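Local structure of arylmalonate decarboxylase (Bordetella bronchiseptica, 3IXL) at residues L77-G82 against T124-D129; L38-G41 against G47-A50; G215-V220 against R235-S240. The protein catalyses the decarboxylation of 2-aryl-2-methylmalonates to 2-arylpropionates, taking up a proton and releasing carbon dioxide. The protein carries 2 engineered substitutions. One frame throughout, in Å; residues are numbered along the deposited sequence.

Contact 1 (L77-G82 against T124-D129). With PAC (2-phenylacetic acid), chain C.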
loop_
_atom_site.group_PDB
_atom_site.type_symbol
_atom_site.label_atom_id
_atom_site.label_comp_id
_atom_site.label_asym_id
_atom_site.label_seq_id
_atom_site.Cartn_x
_atom_site.Cartn_y
_atom_site.Cartn_z
ATOM N N LEU A 77 -3.651 -6.331 -5.651
ATOM C CA LEU A 77 -4.887 -6.284 -6.433
ATOM C C LEU A 77 -4.788 -5.204 -7.503
ATOM O O LEU A 77 -5.383 -5.328 -8.581
ATOM C CB LEU A 77 -6.071 -5.995 -5.511
ATOM C CG LEU A 77 -7.521 -6.272 -5.835
ATOM C CD1 LEU A 77 -7.721 -7.612 -6.506
ATOM C CD2 LEU A 77 -8.204 -6.284 -4.493
ATOM N N SER A 78 -4.031 -4.143 -7.206
ATOM C CA SER A 78 -3.870 -3.034 -8.139
ATOM C C SER A 78 -2.654 -3.114 -9.079
ATOM O O SER A 78 -2.670 -2.466 -10.123
ATOM C CB SER A 78 -3.960 -1.677 -7.424
ATOM O OG SER A 78 -3.030 -1.548 -6.358
ATOM N N PHE A 79 -1.646 -3.932 -8.753
ATOM C CA PHE A 79 -0.485 -4.081 -9.651
ATOM C C PHE A 79 -0.413 -5.384 -10.452
ATOM O O PHE A 79 0.411 -5.475 -11.373
ATOM C CB PHE A 79 0.872 -3.762 -8.960
ATOM C CG PHE A 79 1.360 -4.808 -7.958
ATOM C CD1 PHE A 79 1.655 -6.124 -8.349
ATOM C CD2 PHE A 79 1.577 -4.448 -6.632
ATOM C CE1 PHE A 79 2.104 -7.065 -7.424
ATOM C CE2 PHE A 79 2.041 -5.370 -5.696
ATOM C CZ PHE A 79 2.307 -6.681 -6.089
ATOM N N TYR A 80 -1.240 -6.380 -10.123
ATOM C CA TYR A 80 -1.001 -7.722 -10.679
ATOM C C TYR A 80 -1.163 -7.849 -12.185
ATOM O O TYR A 80 -0.697 -8.822 -12.777
ATOM C CB TYR A 80 -1.796 -8.816 -9.966
ATOM C CG TYR A 80 -3.260 -9.003 -10.347
ATOM C CD1 TYR A 80 -4.231 -8.060 -9.993
ATOM C CD2 TYR A 80 -3.688 -10.174 -10.981
ATOM C CE1 TYR A 80 -5.572 -8.263 -10.298
ATOM C CE2 TYR A 80 -5.031 -10.392 -11.275
ATOM C CZ TYR A 80 -5.969 -9.428 -10.937
ATOM O OH TYR A 80 -7.309 -9.642 -11.213
ATOM N N ARG A 81 -1.847 -6.880 -12.788
ATOM C CA ARG A 81 -2.092 -6.889 -14.227
ATOM C C ARG A 81 -1.238 -5.860 -14.949
ATOM O O ARG A 81 -1.366 -5.693 -16.164
ATOM C CB ARG A 81 -3.574 -6.650 -14.499
ATOM C CG ARG A 81 -4.433 -7.863 -14.193
ATOM C CD ARG A 81 -5.907 -7.552 -14.362
ATOM N NE ARG A 81 -6.731 -8.755 -14.331
ATOM C CZ ARG A 81 -8.053 -8.759 -14.205
ATOM N NH1 ARG A 81 -8.727 -7.614 -14.081
ATOM N NH2 ARG A 81 -8.703 -9.913 -14.191
ATOM N N GLY A 82 -0.368 -5.173 -14.220
ATOM C CA GLY A 82 0.514 -4.175 -14.823
ATOM C C GLY A 82 0.040 -2.751 -14.596
ATOM O O GLY A 82 -1.048 -2.517 -14.030
ATOM N N THR A 124 8.923 -8.177 0.733
ATOM C CA THR A 124 7.481 -8.390 0.535
ATOM C C THR A 124 6.948 -9.574 1.319
ATOM O O THR A 124 7.717 -10.422 1.792
ATOM C CB THR A 124 7.106 -8.635 -0.935
ATOM O OG1 THR A 124 7.247 -10.035 -1.220
ATOM C CG2 THR A 124 7.950 -7.788 -1.896
ATOM N N ALA A 125 5.619 -9.639 1.419
ATOM C CA ALA A 125 4.947 -10.730 2.091
ATOM C C ALA A 125 4.666 -11.888 1.133
ATOM O O ALA A 125 4.231 -12.939 1.580
ATOM C CB ALA A 125 3.643 -10.236 2.701
ATOM N N TYR A 126 4.906 -11.680 -0.162
ATOM C CA TYR A 126 4.262 -12.499 -1.207
ATOM C C TYR A 126 5.005 -13.730 -1.681
ATOM O O TYR A 126 6.202 -13.894 -1.431
ATOM C CB TYR A 126 4.017 -11.661 -2.461
ATOM C CG TYR A 126 3.446 -10.280 -2.280
ATOM C CD1 TYR A 126 4.112 -9.169 -2.796
ATOM C CD2 TYR A 126 2.215 -10.089 -1.661
ATOM C CE1 TYR A 126 3.578 -7.894 -2.674
ATOM C CE2 TYR A 126 1.668 -8.810 -1.526
ATOM C CZ TYR A 126 2.366 -7.724 -2.045
ATOM O OH TYR A 126 1.845 -6.446 -1.939
ATOM N N ILE A 127 4.265 -14.575 -2.404
ATOM C CA ILE A 127 4.866 -15.639 -3.230
ATOM C C ILE A 127 5.400 -15.047 -4.542
ATOM O O ILE A 127 5.031 -13.936 -4.931
ATOM C CB ILE A 127 3.897 -16.831 -3.495
ATOM C CG1 ILE A 127 2.636 -16.382 -4.246
ATOM C CG2 ILE A 127 3.535 -17.517 -2.169
ATOM C CD1 ILE A 127 1.750 -17.554 -4.739
ATOM N N ASP A 128 6.251 -15.799 -5.232
ATOM C CA ASP A 128 7.049 -15.228 -6.312
ATOM C C ASP A 128 6.319 -14.794 -7.574
ATOM O O ASP A 128 6.781 -13.872 -8.247
ATOM C CB ASP A 128 8.249 -16.122 -6.644
ATOM C CG ASP A 128 9.382 -15.960 -5.649
ATOM O OD1 ASP A 128 9.392 -14.963 -4.877
ATOM O OD2 ASP A 128 10.278 -16.831 -5.635
ATOM N N ASP A 129 5.182 -15.409 -7.894
ATOM C CA ASP A 129 4.413 -14.914 -9.043
ATOM C C ASP A 129 4.018 -13.466 -8.781
ATOM O O ASP A 129 4.104 -12.623 -9.674
ATOM C CB ASP A 129 3.168 -15.767 -9.316
ATOM C CG ASP A 129 2.392 -15.312 -10.561
ATOM O OD1 ASP A 129 2.993 -14.735 -11.491
ATOM O OD2 ASP A 129 1.173 -15.559 -10.596
HETATM C C1 PAC C . -1.420 -6.313 -0.753
HETATM C C2 PAC C . -2.281 -7.387 -0.114
HETATM C "C1'" PAC C . -3.114 -7.086 1.115
HETATM C "C2'" PAC C . -3.367 -8.172 1.960
HETATM C "C3'" PAC C . -4.132 -8.018 3.115
HETATM C "C4'" PAC C . -4.658 -6.767 3.427
HETATM C "C5'" PAC C . -4.408 -5.673 2.589
HETATM C "C6'" PAC C . -3.646 -5.826 1.427
HETATM O O1 PAC C . -1.313 -5.147 -0.281
HETATM O O2 PAC C . -0.808 -6.674 -1.799
#
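Phe79 and Tyr126 reach toward each other from opposite directions and meet as the sole side-chain pair between 77-82 and 124-129. Phe79 CG sits between its backbone N and carbonyl carbon (chi1 73°), which directs the ring at Tyr126. The touching atoms are Phe79 CZ and Tyr126 CE1, 3.8 Å apart; the tyrosine carbon lies at the edge of the phenylalanine ring, near its plane. The ring planes are inclined at 73° in an oblique pairing. This is the close-packed, buried side: Val130, Leu134 and Phe137 of helix 128-140 also touch Phe79.

Two half-domains, each with a four-stranded parallel sheet as in the aspartate/glutamate racemase clan, face one another across the active site, and this aromatic pair joins them beside the bound 2-phenylacetic acid. Tyr126 OH donates to carboxylate oxygen O2 of that ligand at 2.7 Å, with O2 near the plane of the phenol ring at its edge. Ser187 also bonds the hydroxyl. An ST turn, in which Thr124 OG1 accepts from Tyr126 N at 3.1 Å, fixes the backbone at Tyr126.

Toward solvent the segments diverge: Arg81 and Asp128 are exposed, and Gly82 N closes a type I turn onto Phe79 O.

Contact 2 (L38-G41 against G47-A50)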
loop_
_atom_site.group_PDB
_atom_site.type_symbol
_atom_site.label_atom_id
_atom_site.label_comp_id
_atom_site.label_asym_id
_atom_site.label_seq_id
_atom_site.Cartn_x
_atom_site.Cartn_y
_atom_site.Cartn_z
ATOM N N LEU A 38 -13.867 -6.518 0.418
ATOM C CA LEU A 38 -14.002 -7.317 -0.799
ATOM C C LEU A 38 -14.277 -8.787 -0.556
ATOM O O LEU A 38 -14.935 -9.424 -1.375
ATOM C CB LEU A 38 -12.734 -7.206 -1.645
ATOM C CG LEU A 38 -12.448 -5.822 -2.208
ATOM C CD1 LEU A 38 -11.023 -5.724 -2.695
ATOM C CD2 LEU A 38 -13.393 -5.545 -3.356
ATOM N N GLY A 39 -13.743 -9.331 0.535
ATOM C CA GLY A 39 -13.782 -10.771 0.767
ATOM C C GLY A 39 -12.746 -11.551 -0.019
ATOM O O GLY A 39 -13.019 -12.665 -0.468
ATOM N N LEU A 40 -11.552 -10.982 -0.187
ATOM C CA LEU A 40 -10.465 -11.671 -0.882
ATOM C C LEU A 40 -10.118 -12.980 -0.181
ATOM O O LEU A 40 -9.979 -13.007 1.041
ATOM C CB LEU A 40 -9.222 -10.765 -0.942
ATOM C CG LEU A 40 -7.956 -11.315 -1.608
ATOM C CD1 LEU A 40 -8.183 -11.522 -3.105
ATOM C CD2 LEU A 40 -6.783 -10.383 -1.372
ATOM N N GLY A 41 -9.971 -14.050 -0.962
ATOM C CA GLY A 41 -9.730 -15.384 -0.408
ATOM C C GLY A 41 -8.276 -15.777 -0.202
ATOM O O GLY A 41 -7.959 -16.565 0.690
ATOM N N GLY A 47 -7.009 -15.482 -6.490
ATOM C CA GLY A 47 -7.807 -14.767 -5.503
ATOM C C GLY A 47 -8.259 -13.410 -6.019
ATOM O O GLY A 47 -9.429 -13.041 -5.878
ATOM N N TYR A 48 -7.340 -12.664 -6.625
ATOM C CA TYR A 48 -7.684 -11.341 -7.148
ATOM C C TYR A 48 -8.797 -11.427 -8.182
ATOM O O TYR A 48 -9.725 -10.617 -8.167
ATOM C CB TYR A 48 -6.476 -10.633 -7.773
ATOM C CG TYR A 48 -5.220 -10.634 -6.930
ATOM C CD1 TYR A 48 -5.272 -10.467 -5.543
ATOM C CD2 TYR A 48 -3.976 -10.803 -7.533
ATOM C CE1 TYR A 48 -4.097 -10.490 -4.778
ATOM C CE2 TYR A 48 -2.811 -10.838 -6.789
ATOM C CZ TYR A 48 -2.878 -10.687 -5.412
ATOM O OH TYR A 48 -1.707 -10.727 -4.691
ATOM N N ASP A 49 -8.704 -12.413 -9.076
ATOM C CA ASP A 49 -9.678 -12.537 -10.153
ATOM C C ASP A 49 -11.100 -12.693 -9.605
ATOM O O ASP A 49 -12.062 -12.260 -10.248
ATOM C CB ASP A 49 -9.324 -13.721 -11.051
ATOM C CG ASP A 49 -8.182 -13.422 -12.011
ATOM O OD1 ASP A 49 -7.722 -12.260 -12.122
ATOM O OD2 ASP A 49 -7.743 -14.384 -12.678
ATOM N N ALA A 50 -11.229 -13.291 -8.421
ATOM C CA ALA A 50 -12.547 -13.548 -7.830
ATOM C C ALA A 50 -13.226 -12.318 -7.215
ATOM O O ALA A 50 -14.433 -12.340 -6.963
ATOM C CB ALA A 50 -12.476 -14.673 -6.812
HETATM O O HOH W 1 -10.795 -14.215 -3.701
#
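Leu40 meets the helix of 47-50 through one methyl, CD1, which touches both the backbone of Gly47 and the ring of Tyr48. The apolar part of the contact rests on this branch. With CG anti to the backbone N (chi1 179°), the leucine extends toward the helix, and Leu40 CD1 comes within 3.4 Å of Gly47 O and 3.8 Å of Tyr48 N, so that it lies against the peptide joining the two residues. Gly47 brings no side chain between the leucine and the helix backbone, and CD1 reaches the peptide itself. The same methyl, Leu40 CD1, is 3.9 Å from Tyr48 CD1, which it approaches obliquely. Tyr48 leaves the helix pointing away from the loop, and it is its ring, not its first bond, that returns to Leu40.

Segment 38-41 follows strand 33-37, an outermost strand of its parallel sheet, and leads into helix 45-51; the contact is thus a strand-loop-helix connection folded back on itself, beside the ligand pocket. Pro14, which lines the 2-phenylacetic acid pocket, touches Leu40, and the side chain of Tyr48 comes within about 5 Å of the ligand. The hydroxyl of Tyr48 is hydrogen-bonded to Ser76 OG, itself a partner of the ligand.

The polar part runs through water. One molecule accepts from Gly41 N at 2.9 Å and donates to Gly47 O at 2.8 Å, bridging the loop to the helix. Gly47 O also takes Ala50 N at 3.1 Å, and therefore receives two hydrogen bonds beside its contact with the Leu40 methyl.

Contact 3 (G215-V220 against R235-S240)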
loop_
_atom_site.group_PDB
_atom_site.type_symbol
_atom_site.label_atom_id
_atom_site.label_comp_id
_atom_site.label_asym_id
_atom_site.label_seq_id
_atom_site.Cartn_x
_atom_site.Cartn_y
_atom_site.Cartn_z
ATOM N N GLY A 215 -0.519 3.911 1.721
ATOM C CA GLY A 215 -1.924 4.020 1.311
ATOM C C GLY A 215 -2.642 5.126 2.069
ATOM O O GLY A 215 -3.388 5.916 1.479
ATOM N N PHE A 216 -2.419 5.189 3.380
ATOM C CA PHE A 216 -3.000 6.262 4.186
ATOM C C PHE A 216 -2.469 7.628 3.793
ATOM O O PHE A 216 -3.235 8.559 3.607
ATOM C CB PHE A 216 -2.773 6.011 5.682
ATOM C CG PHE A 216 -3.734 5.024 6.265
ATOM C CD1 PHE A 216 -3.425 3.673 6.313
ATOM C CD2 PHE A 216 -4.982 5.448 6.720
ATOM C CE1 PHE A 216 -4.335 2.750 6.819
ATOM C CE2 PHE A 216 -5.904 4.539 7.233
ATOM C CZ PHE A 216 -5.588 3.192 7.278
ATOM N N TRP A 217 -1.151 7.727 3.661
ATOM C CA TRP A 217 -0.505 8.982 3.295
ATOM C C TRP A 217 -1.077 9.503 1.976
ATOM O O TRP A 217 -1.386 10.688 1.827
ATOM C CB TRP A 217 1.003 8.724 3.173
ATOM C CG TRP A 217 1.785 9.869 2.610
ATOM C CD1 TRP A 217 2.259 10.951 3.290
ATOM C CD2 TRP A 217 2.209 10.024 1.252
ATOM N NE1 TRP A 217 2.941 11.787 2.428
ATOM C CE2 TRP A 217 2.921 11.238 1.171
ATOM C CE3 TRP A 217 2.045 9.257 0.093
ATOM C CZ2 TRP A 217 3.467 11.705 -0.031
ATOM C CZ3 TRP A 217 2.587 9.722 -1.099
ATOM C CH2 TRP A 217 3.288 10.933 -1.149
ATOM N N ASP A 218 -1.229 8.600 1.020
ATOM C CA ASP A 218 -1.669 8.943 -0.323
ATOM C C ASP A 218 -3.147 9.320 -0.360
ATOM O O ASP A 218 -3.535 10.238 -1.091
ATOM C CB ASP A 218 -1.381 7.747 -1.234
ATOM C CG ASP A 218 -1.903 7.926 -2.633
ATOM O OD1 ASP A 218 -2.866 7.204 -3.001
ATOM O OD2 ASP A 218 -1.316 8.748 -3.375
ATOM N N ALA A 219 -3.972 8.620 0.424
ATOM C CA ALA A 219 -5.391 8.959 0.519
ATOM C C ALA A 219 -5.580 10.329 1.162
ATOM O O ALA A 219 -6.405 11.132 0.714
ATOM C CB ALA A 219 -6.133 7.898 1.310
ATOM N N VAL A 220 -4.793 10.605 2.199
ATOM C CA VAL A 220 -4.857 11.900 2.876
ATOM C C VAL A 220 -4.364 13.007 1.949
ATOM O O VAL A 220 -4.920 14.112 1.923
ATOM C CB VAL A 220 -4.087 11.868 4.214
ATOM C CG1 VAL A 220 -3.965 13.250 4.816
ATOM C CG2 VAL A 220 -4.779 10.926 5.185
ATOM N N ARG A 235 10.250 8.658 7.203
ATOM C CA ARG A 235 10.503 9.846 6.401
ATOM C C ARG A 235 9.353 10.241 5.472
ATOM O O ARG A 235 9.156 11.424 5.195
ATOM C CB ARG A 235 11.799 9.663 5.619
ATOM C CG ARG A 235 13.031 9.770 6.530
ATOM C CD ARG A 235 14.311 9.336 5.867
ATOM N NE ARG A 235 14.577 10.058 4.632
ATOM C CZ ARG A 235 15.593 9.779 3.824
ATOM N NH1 ARG A 235 16.445 8.810 4.141
ATOM N NH2 ARG A 235 15.761 10.469 2.707
ATOM N N LEU A 236 8.591 9.263 4.987
ATOM C CA LEU A 236 7.465 9.586 4.112
ATOM C C LEU A 236 6.560 10.616 4.787
ATOM O O LEU A 236 6.138 11.611 4.174
ATOM C CB LEU A 236 6.658 8.330 3.764
ATOM C CG LEU A 236 5.486 8.598 2.815
ATOM C CD1 LEU A 236 5.933 9.127 1.462
ATOM C CD2 LEU A 236 4.641 7.336 2.639
ATOM N N PHE A 237 6.280 10.380 6.063
ATOM C CA PHE A 237 5.393 11.245 6.816
ATOM C C PHE A 237 6.097 12.465 7.360
ATOM O O PHE A 237 5.562 13.577 7.293
ATOM C CB PHE A 237 4.763 10.471 7.972
ATOM C CG PHE A 237 3.921 9.331 7.520
ATOM C CD1 PHE A 237 4.435 8.041 7.468
ATOM C CD2 PHE A 237 2.620 9.551 7.087
ATOM C CE1 PHE A 237 3.646 6.979 7.017
ATOM C CE2 PHE A 237 1.825 8.496 6.637
ATOM C CZ PHE A 237 2.333 7.216 6.598
ATOM N N ASP A 238 7.286 12.259 7.912
ATOM C CA ASP A 238 7.918 13.324 8.676
ATOM C C ASP A 238 8.584 14.382 7.808
ATOM O O ASP A 238 8.856 15.490 8.285
ATOM C CB ASP A 238 8.845 12.748 9.744
ATOM C CG ASP A 238 8.073 12.036 10.854
ATOM O OD1 ASP A 238 6.812 12.110 10.873
ATOM O OD2 ASP A 238 8.724 11.381 11.697
ATOM N N GLU A 239 8.805 14.072 6.535
ATOM C CA GLU A 239 9.420 15.052 5.633
ATOM C C GLU A 239 8.405 15.998 4.984
ATOM O O GLU A 239 8.384 16.195 3.766
ATOM C CB GLU A 239 10.348 14.369 4.636
ATOM C CG GLU A 239 11.571 13.797 5.332
ATOM C CD GLU A 239 12.593 13.198 4.390
ATOM O OE1 GLU A 239 12.380 13.181 3.160
ATOM O OE2 GLU A 239 13.635 12.730 4.891
ATOM N N SER A 240 7.576 16.590 5.847
ATOM C CA SER A 240 6.629 17.642 5.477
ATOM C C SER A 240 6.357 18.533 6.694
ATOM O O SER A 240 6.678 18.128 7.838
ATOM C CB SER A 240 5.338 17.034 4.941
ATOM O OG SER A 240 4.747 17.881 3.968
ATOM O OXT SER A 240 5.835 19.659 6.552
HETATM O O HOH W 2 4.322 13.825 4.306
#
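Trp217 meets two consecutive residues, Leu236 over one face of its indole and Phe237 beside CB and the ring edge, and can be followed outward atom by atom. Trp217 CB is 3.6 Å from Phe237 CE2 and also touches Leu236 CD2. From there CG, anti to the backbone N (chi1 172°), carries the indole toward the short helix 235-238. CG and CD2 rest against the branched end of Leu236, while Trp217 CD1 approaches both Leu236 CG and Phe237 CD2. Farther along, Trp217 CE2 is 3.7 Å from Leu236 CD1. CE3 touches both methyls of Leu236, and CZ2 and CH2 lie against its CD1. That methyl sits over the face of the six-membered ring of Trp217, with Leu236 CD1 3.7 Å from the ring centroid and 13° off the normal, a well-formed CH-pi contact. Against Phe237 the indole behaves differently: the edge of the Trp217 five-membered ring is turned to the Phe237 face in an offset edge-to-face pair, with the planes at 89°.

The polar atom of the ring, NE1, is served by a water lying in the indole plane at its edge. Trp217 NE1 donates to this water at 3.1 Å; the water in turn donates to Leu236 O at 2.9 Å and to Phe237 O at 3.2 Å, linking the indole to the backbone near the end of the short helix.

This is a helix-to-helix contact near the C terminus. Phe237 also packs on Leu27 of helix 23-27 and Trp217 on Asn110 of helix 104-114, while Ala219, two residues on and round the helix from Trp217, lies on Ile9 and Met11 of strand 8-13.

Contacts 1 and 2 are neighbours by the ligand pocket, their centres about 13 Å apart, whereas contact 3 lies on the other side of the chain's centre, its centre about 22 Å from that of contact 1 and about 27 Å from that of contact 2. The first two touch: Tyr80 OH and Asp49 OD1 are 2.8 Å apart, a probable hydrogen bond, and Leu77 packs on Leu38. The touching residues are largely buried in all three, although Trp217 of contact 3 is partly exposed. Contact 1 bridges two sheet-bearing halves, contact 2 folds one loop onto the following helix, and contact 3 joins two C-terminal helices. Their chemistry differs: aromatic and ligand-linked, methyl-on-backbone with bridging water, and indole-centred.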